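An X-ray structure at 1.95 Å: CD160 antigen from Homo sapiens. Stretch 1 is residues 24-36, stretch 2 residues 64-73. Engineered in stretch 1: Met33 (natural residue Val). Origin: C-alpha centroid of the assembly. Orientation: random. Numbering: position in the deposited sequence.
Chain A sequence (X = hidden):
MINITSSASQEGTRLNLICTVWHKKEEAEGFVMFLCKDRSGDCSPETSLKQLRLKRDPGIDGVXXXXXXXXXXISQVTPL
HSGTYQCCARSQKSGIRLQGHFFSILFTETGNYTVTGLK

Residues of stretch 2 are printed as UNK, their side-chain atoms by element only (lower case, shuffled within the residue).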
ATOM      1  N   LYS A  24      12.514  11.356  -4.705  1.00 20.74           N
ATOM      2  CA  LYS A  24      13.235  12.575  -4.385  1.00 21.66           C
ATOM      3  C   LYS A  24      12.449  13.515  -3.542  1.00 20.64           C
ATOM      4  O   LYS A  24      11.199  13.632  -3.680  1.00 20.25           O
ATOM      5  CB  LYS A  24      13.504  13.335  -5.663  1.00 26.88           C
ATOM      6  CG  LYS A  24      14.904  13.254  -6.082  1.00 29.18           C
ATOM      7  CD  LYS A  24      15.147  12.116  -6.963  1.00 30.34           C
ATOM      8  CE  LYS A  24      16.213  12.573  -7.945  1.00 38.32           C
ATOM      9  NZ  LYS A  24      16.608  11.402  -8.775  1.00 45.60           N
ATOM     10  N   LYS A  25      13.178  14.283  -2.767  1.00 18.75           N
ATOM     11  CA  LYS A  25      12.559  15.234  -1.890  1.00 23.13           C
ATOM     12  C   LYS A  25      11.682  16.261  -2.608  1.00 23.96           C
ATOM     13  O   LYS A  25      10.678  16.732  -2.074  1.00 20.68           O
ATOM     14  CB  LYS A  25      13.618  15.898  -1.000  1.00 27.70           C
ATOM     15  CG  LYS A  25      14.492  16.880  -1.734  1.00 30.33           C
ATOM     16  CD  LYS A  25      15.617  17.425  -0.869  1.00 32.62           C
ATOM     17  CE  LYS A  25      16.515  18.299  -1.754  1.00 37.94           C
ATOM     18  NZ  LYS A  25      17.271  19.222  -0.910  1.00 44.05           N
ATOM     19  N   GLU A  26      12.025  16.596  -3.829  1.00 23.94           N
ATOM     20  CA  GLU A  26      11.190  17.587  -4.559  1.00 28.13           C
ATOM     21  C   GLU A  26      10.123  16.931  -5.460  1.00 28.26           C
ATOM     22  O   GLU A  26       9.422  17.604  -6.234  1.00 26.39           O
ATOM     23  CB  GLU A  26      12.042  18.678  -5.278  1.00 30.06           C
ATOM     24  CG  GLU A  26      13.219  18.290  -6.127  1.00 32.35           C
ATOM     25  CD  GLU A  26      14.515  17.873  -5.382  1.00 32.78           C
ATOM     26  OE1 GLU A  26      14.702  16.655  -5.265  1.00 27.09           O
ATOM     27  OE2 GLU A  26      15.381  18.711  -4.995  1.00 31.03           O
ATOM     28  N   GLU A  27       9.948  15.623  -5.341  1.00 24.95           N
ATOM     29  CA  GLU A  27       9.004  14.906  -6.200  1.00 25.27           C
ATOM     30  C   GLU A  27       8.038  14.140  -5.284  1.00 23.95           C
ATOM     31  O   GLU A  27       7.666  13.000  -5.560  1.00 19.29           O
ATOM     32  CB  GLU A  27       9.728  13.948  -7.186  1.00 27.11           C
ATOM     33  CG  GLU A  27      10.708  14.562  -8.223  1.00 25.81           C
ATOM     34  CD  GLU A  27      11.264  13.512  -9.241  1.00 29.72           C
ATOM     35  OE1 GLU A  27      10.712  12.391  -9.384  1.00 31.91           O
ATOM     36  OE2 GLU A  27      12.255  13.769  -9.971  1.00 32.16           O
ATOM     37  N   ALA A  28       7.629  14.801  -4.213  1.00 26.23           N
ATOM     38  CA  ALA A  28       6.727  14.221  -3.214  1.00 28.78           C
ATOM     39  C   ALA A  28       5.246  14.344  -3.566  1.00 31.25           C
ATOM     40  O   ALA A  28       4.386  13.757  -2.876  1.00 27.91           O
ATOM     41  CB  ALA A  28       6.968  14.871  -1.883  1.00 30.74           C
ATOM     42  N   GLU A  29       4.942  15.086  -4.640  1.00 27.18           N
ATOM     43  CA  GLU A  29       3.593  15.539  -4.862  1.00 28.32           C
ATOM     44  C   GLU A  29       3.066  14.898  -6.102  1.00 23.92           C
ATOM     45  O   GLU A  29       3.824  14.524  -6.967  1.00 23.37           O
ATOM     46  CB  GLU A  29       3.596  17.062  -5.051  1.00 34.05           C
ATOM     47  CG  GLU A  29       2.466  17.724  -4.319  1.00 42.42           C
ATOM     48  CD  GLU A  29       2.775  17.880  -2.848  1.00 46.51           C
ATOM     49  OE1 GLU A  29       3.725  18.638  -2.528  1.00 45.68           O
ATOM     50  OE2 GLU A  29       2.068  17.249  -2.033  1.00 46.83           O
ATOM     51  N   GLY A  30       1.759  14.765  -6.178  1.00 21.78           N
ATOM     52  CA  GLY A  30       1.093  14.566  -7.442  1.00 21.49           C
ATOM     53  C   GLY A  30       0.947  13.088  -7.797  1.00 20.12           C
ATOM     54  O   GLY A  30       0.740  12.756  -8.957  1.00 19.53           O
ATOM     55  N   PHE A  31       1.034  12.193  -6.821  1.00 16.97           N
ATOM     56  CA  PHE A  31       0.741  10.764  -7.089  1.00 18.28           C
ATOM     57  C   PHE A  31      -0.275  10.279  -6.055  1.00 16.46           C
ATOM     58  O   PHE A  31      -0.358  10.817  -4.965  1.00 15.85           O
ATOM     59  CB  PHE A  31       1.992   9.840  -7.104  1.00 16.40           C
ATOM     60  CG  PHE A  31       2.804   9.877  -5.857  1.00 15.54           C
ATOM     61  CD1 PHE A  31       2.455   9.084  -4.721  1.00 14.23           C
ATOM     62  CD2 PHE A  31       3.920  10.690  -5.785  1.00 16.08           C
ATOM     63  CE1 PHE A  31       3.187   9.125  -3.577  1.00 14.65           C
ATOM     64  CE2 PHE A  31       4.667  10.728  -4.598  1.00 18.31           C
ATOM     65  CZ  PHE A  31       4.306   9.925  -3.491  1.00 17.65           C
ATOM     66  N   VAL A  32      -1.047   9.275  -6.433  1.00 15.88           N
ATOM     67  CA  VAL A  32      -1.918   8.532  -5.531  1.00 13.73           C
ATOM     68  C   VAL A  32      -1.349   7.137  -5.332  1.00 14.25           C
ATOM     69  O   VAL A  32      -0.854   6.506  -6.262  1.00 13.77           O
ATOM     70  CB  VAL A  32      -3.375   8.491  -6.059  1.00 14.94           C
ATOM     71  CG1 VAL A  32      -3.459   7.823  -7.434  1.00 16.22           C
ATOM     72  CG2 VAL A  32      -4.318   7.822  -5.088  1.00 14.23           C
ATOM     73  N   MET A  33      -1.411   6.689  -4.081  1.00 13.45           N
ATOM     74  CA  MET A  33      -1.007   5.357  -3.650  1.00 13.01           C
ATOM     75  C   MET A  33      -2.266   4.563  -3.400  1.00 12.43           C
ATOM     76  O   MET A  33      -3.262   5.089  -2.946  1.00 12.13           O
ATOM     77  CB  MET A  33      -0.210   5.415  -2.341  1.00 12.99           C
ATOM     78  CG  MET A  33       1.134   6.200  -2.417  1.00 13.89           C
ATOM     79  SD  MET A  33       2.016   6.399  -0.760  1.00  9.27           S
ATOM     80  CE  MET A  33       1.000   7.582   0.085  1.00 13.68           C
ATOM     81  N   PHE A  34      -2.203   3.272  -3.658  1.00 13.20           N
ATOM     82  CA  PHE A  34      -3.344   2.383  -3.412  1.00 13.77           C
ATOM     83  C   PHE A  34      -2.920   0.913  -3.300  1.00 12.81           C
ATOM     84  O   PHE A  34      -1.886   0.516  -3.703  1.00 11.44           O
ATOM     85  CB  PHE A  34      -4.441   2.618  -4.485  1.00 14.08           C
ATOM     86  CG  PHE A  34      -3.936   2.588  -5.949  1.00 13.65           C
ATOM     87  CD1 PHE A  34      -3.359   3.709  -6.539  1.00 14.75           C
ATOM     88  CD2 PHE A  34      -4.083   1.444  -6.714  1.00 15.76           C
ATOM     89  CE1 PHE A  34      -2.906   3.682  -7.828  1.00 15.31           C
ATOM     90  CE2 PHE A  34      -3.644   1.407  -8.025  1.00 16.47           C
ATOM     91  CZ  PHE A  34      -3.018   2.525  -8.566  1.00 15.68           C
ATOM     92  N   LEU A  35      -3.761   0.141  -2.668  1.00 13.51           N
ATOM     93  CA  LEU A  35      -3.475  -1.235  -2.380  1.00 13.59           C
ATOM     94  C   LEU A  35      -4.634  -1.996  -2.955  1.00 14.12           C
ATOM     95  O   LEU A  35      -5.794  -1.691  -2.636  1.00 12.35           O
ATOM     96  CB  LEU A  35      -3.451  -1.412  -0.833  1.00 12.92           C
ATOM     97  CG  LEU A  35      -3.421  -2.906  -0.373  1.00 13.85           C
ATOM     98  CD1 LEU A  35      -2.055  -3.520  -0.674  1.00 13.69           C
ATOM     99  CD2 LEU A  35      -3.713  -3.076   1.035  1.00 12.65           C
ATOM    100  N   CYS A  36      -4.314  -2.999  -3.769  1.00 16.14           N
ATOM    101  CA  CYS A  36      -5.338  -3.878  -4.366  1.00 16.66           C
ATOM    102  C   CYS A  36      -5.185  -5.338  -3.919  1.00 15.44           C
ATOM    103  O   CYS A  36      -4.082  -5.768  -3.535  1.00 15.43           O
ATOM    104  CB  CYS A  36      -5.213  -3.804  -5.896  1.00 19.82           C
ATOM    105  SG  CYS A  36      -5.661  -2.225  -6.649  1.00 21.55           S
ATOM    106  N   UNK A  64       7.453  11.528   4.861  1.00 16.37           N
ATOM    107  CA  UNK A  64       8.926  11.496   4.979  1.00 18.67           C
ATOM    108  C   UNK A  64       9.571  12.447   3.969  1.00 17.31           C
ATOM    109  O   UNK A  64       8.953  12.861   3.003  1.00 20.06           O
ATOM    110  N   UNK A  65      10.837  12.737   4.197  1.00 20.66           N
ATOM    111  CA  UNK A  65      11.614  13.566   3.304  1.00 20.21           C
ATOM    112  C   UNK A  65      11.751  12.959   1.913  1.00 18.31           C
ATOM    113  O   UNK A  65      11.625  13.685   0.953  1.00 17.66           O
ATOM    114  c   UNK A  65      12.988  13.880   3.892  1.00 22.27           C
ATOM    115  c   UNK A  65      13.759  14.942   3.118  1.00 26.53           C
ATOM    116  o   UNK A  65      15.508  16.465   3.584  1.00 36.40           O
ATOM    117  o   UNK A  65      15.670  14.576   4.542  1.00 30.00           O
ATOM    118  c   UNK A  65      15.069  15.351   3.800  1.00 28.91           C
ATOM    119  N   UNK A  66      12.025  11.650   1.818  1.00 15.86           N
ATOM    120  CA  UNK A  66      12.149  10.959   0.510  1.00 16.36           C
ATOM    121  C   UNK A  66      11.168   9.805   0.381  1.00 14.12           C
ATOM    122  O   UNK A  66      11.420   8.877  -0.397  1.00 14.00           O
ATOM    123  c   UNK A  66      13.580  10.367   0.310  1.00 14.90           C
ATOM    124  c   UNK A  66      15.111   8.552   1.242  1.00 15.61           C
ATOM    125  c   UNK A  66      13.918   9.446   1.517  1.00 16.43           C
ATOM    126  c   UNK A  66      14.651  11.459   0.142  1.00 17.08           C
ATOM    127  N   UNK A  67      10.090   9.819   1.175  1.00 13.41           N
ATOM    128  CA  UNK A  67       9.113   8.767   1.133  1.00 13.96           C
ATOM    129  C   UNK A  67       7.680   9.143   1.561  1.00 15.23           C
ATOM    130  O   UNK A  67       7.415  10.088   2.238  1.00 14.55           O
ATOM    131  c   UNK A  67       9.613   7.558   1.997  1.00 14.47           C
ATOM    132  o   UNK A  67       9.582   7.939   3.370  1.00 14.71           O
ATOM    133  N   UNK A  68       6.753   8.317   1.127  1.00 15.05           N
ATOM    134  CA  UNK A  68       5.355   8.521   1.471  1.00 15.32           C
ATOM    135  C   UNK A  68       4.740   7.177   1.771  1.00 15.74           C
ATOM    136  O   UNK A  68       4.926   6.244   0.952  1.00 13.78           O
ATOM    137  o   UNK A  68       5.041  10.471  -0.020  1.00 14.77           O
ATOM    138  c   UNK A  68       4.650   9.119   0.252  1.00 16.06           C
ATOM    139  N   UNK A  69       3.894   7.110   2.810  1.00 16.06           N
ATOM    140  CA  UNK A  69       3.395   5.837   3.262  1.00 16.77           C
ATOM    141  C   UNK A  69       1.892   5.736   3.226  1.00 17.22           C
ATOM    142  O   UNK A  69       1.205   6.703   3.579  1.00 15.24           O
ATOM    143  c   UNK A  69       3.888   5.560   4.658  1.00 19.82           C
ATOM    144  n   UNK A  69       2.798   4.142   7.440  1.00 26.79           N
ATOM    145  o   UNK A  69       5.024   3.874   7.045  1.00 28.93           O
ATOM    146  c   UNK A  69       3.593   4.165   5.144  1.00 22.74           C
ATOM    147  c   UNK A  69       3.865   4.055   6.627  1.00 26.55           C
ATOM    148  N   UNK A  70       1.412   4.560   2.817  1.00 15.28           N
ATOM    149  CA  UNK A  70      -0.024   4.170   2.948  1.00 15.06           C
ATOM    150  C   UNK A  70      -0.143   2.949   3.844  1.00 16.20           C
ATOM    151  O   UNK A  70       0.570   1.962   3.659  1.00 15.04           O
ATOM    152  c   UNK A  70      -0.633   3.871   1.631  1.00 16.02           C
ATOM    153  c   UNK A  70      -1.958   3.088   1.565  1.00 18.53           C
ATOM    154  c   UNK A  70      -3.011   3.931   2.194  1.00 21.57           C
ATOM    155  c   UNK A  70      -2.363   2.835   0.160  1.00 19.66           C
ATOM    156  N   UNK A  71      -1.038   3.008   4.828  1.00 15.56           N
ATOM    157  CA  UNK A  71      -1.214   1.845   5.760  1.00 17.50           C
ATOM    158  C   UNK A  71      -2.684   1.448   5.737  1.00 16.76           C
ATOM    159  O   UNK A  71      -3.580   2.340   5.857  1.00 15.61           O
ATOM    160  c   UNK A  71      -0.999   1.040   8.196  1.00 21.01           C
ATOM    161  c   UNK A  71      -0.689   2.139   7.166  1.00 19.03           C
ATOM    162  c   UNK A  71       1.180   1.487   9.566  1.00 22.09           C
ATOM    163  s   UNK A  71      -0.516   1.391   9.905  1.00 19.92           S
ATOM    164  N   UNK A  72      -2.929   0.186   5.372  1.00 15.89           N
ATOM    165  CA  UNK A  72      -4.250  -0.393   5.408  1.00 17.28           C
ATOM    166  C   UNK A  72      -4.313  -1.295   6.641  1.00 17.35           C
ATOM    167  O   UNK A  72      -3.487  -2.199   6.790  1.00 15.33           O
ATOM    168  c   UNK A  72      -8.238  -3.228   4.076  1.00 20.39           C
ATOM    169  c   UNK A  72      -5.794  -1.900   4.136  1.00 18.29           C
ATOM    170  c   UNK A  72      -4.500  -1.167   4.146  1.00 18.80           C
ATOM    171  c   UNK A  72      -8.208  -1.851   4.044  1.00 20.67           C
ATOM    172  c   UNK A  72      -6.988  -1.198   4.109  1.00 19.83           C
ATOM    173  c   UNK A  72      -7.054  -3.951   4.048  1.00 20.14           C
ATOM    174  c   UNK A  72      -5.822  -3.298   4.088  1.00 19.06           C
ATOM    175  N   UNK A  73      -5.285  -1.065   7.517  1.00 16.44           N
ATOM    176  CA  UNK A  73      -5.370  -1.827   8.759  1.00 18.61           C
ATOM    177  C   UNK A  73      -6.553  -2.796   8.728  1.00 18.91           C
ATOM    178  O   UNK A  73      -7.643  -2.418   8.321  1.00 20.04           O
ATOM    179  o   UNK A  73      -4.177  -0.157  10.079  1.00 24.66           O
ATOM    180  c   UNK A  73      -5.490  -1.798  11.310  1.00 20.11           C
ATOM    181  c   UNK A  73      -5.405  -0.921  10.001  1.00 20.40           C
TER

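Position 64 has backbone atoms and nothing beyond CA, so it is Gly64. Its N donates to the backbone O of position 67, the N to O distance being 3.0 Å, and an ideal CB here would clash with the side-chain oxygen of that same position.

Position 65 carries three carbons in an unbranched run, the third holding two oxygens. Its backbone O receives a CA-H...O contact from Lys25, with CA of Lys25 3.4 Å from O of position 65 and an angle at H of 145°. A carboxylate at the end of a two-carbon spacer means Glu65.

At position 66 four carbons fork at the first, one arm being two carbons long. The one-carbon arm is 4.3 Å from N of Lys25, but the end of the side chain leads away from stretch 1. The fork identifies Ile66.

Position 67 has one carbon and one oxygen. The pair is that of Ser67, its CB directed away and its side chain making no contact with stretch 1.

Position 68 repeats that composition, but its CB points toward stretch 1. The oxygen lies 3.6 Å from CZ of Phe31, at the ring edge and near its plane, and the backbone O is 3.4 Å from SD of Met33, an engineered residue. This is Ser68.

Three carbons, the last bearing one oxygen and one nitrogen, form the amide at position 69. CB points away, and the backbone meets stretch 1: O of position 69 is 3.6 Å from CE of Met33. The residue is Gln69.

Position 70 shows four carbons forked at the second. One terminal carbon lies 3.7 Å from CA of Phe34, 4.2 Å from CB of Met33 and 4.5 Å from CB of Leu35, so one methyl group touches three consecutive residues. The pattern is that of Leu70, the methyl its CD2.

Position 71 is an unbranched chain of two carbons, sulfur and one carbon. It is Met71, directed away, with no contact to stretch 1.

At position 72 one carbon leads to a six-carbon ring. A ring carbon next to the attachment point is 3.7 Å from CD2 of Leu35, an approach oblique to the ring. This is Phe72.

Position 73 has a carbon carrying one oxygen and one carbon, the branching of Thr73; its side chain is out of reach of stretch 1.

The strand axes cross at 32° and approach to 7.7 Å; no hydrogen bond joins the stretches. The strands pack mainly by side chains against one another and against backbone atoms, with a CA-H...O contact between the loops. Phe31, Met33 and Leu35 point toward stretch 2, and Ser68, Leu70 and Phe72 toward stretch 1, while Ser67, Gln69 and Met71 point away, the usual alternation of a strand.

Stretch 2 (64-73) GEISSQLMFT
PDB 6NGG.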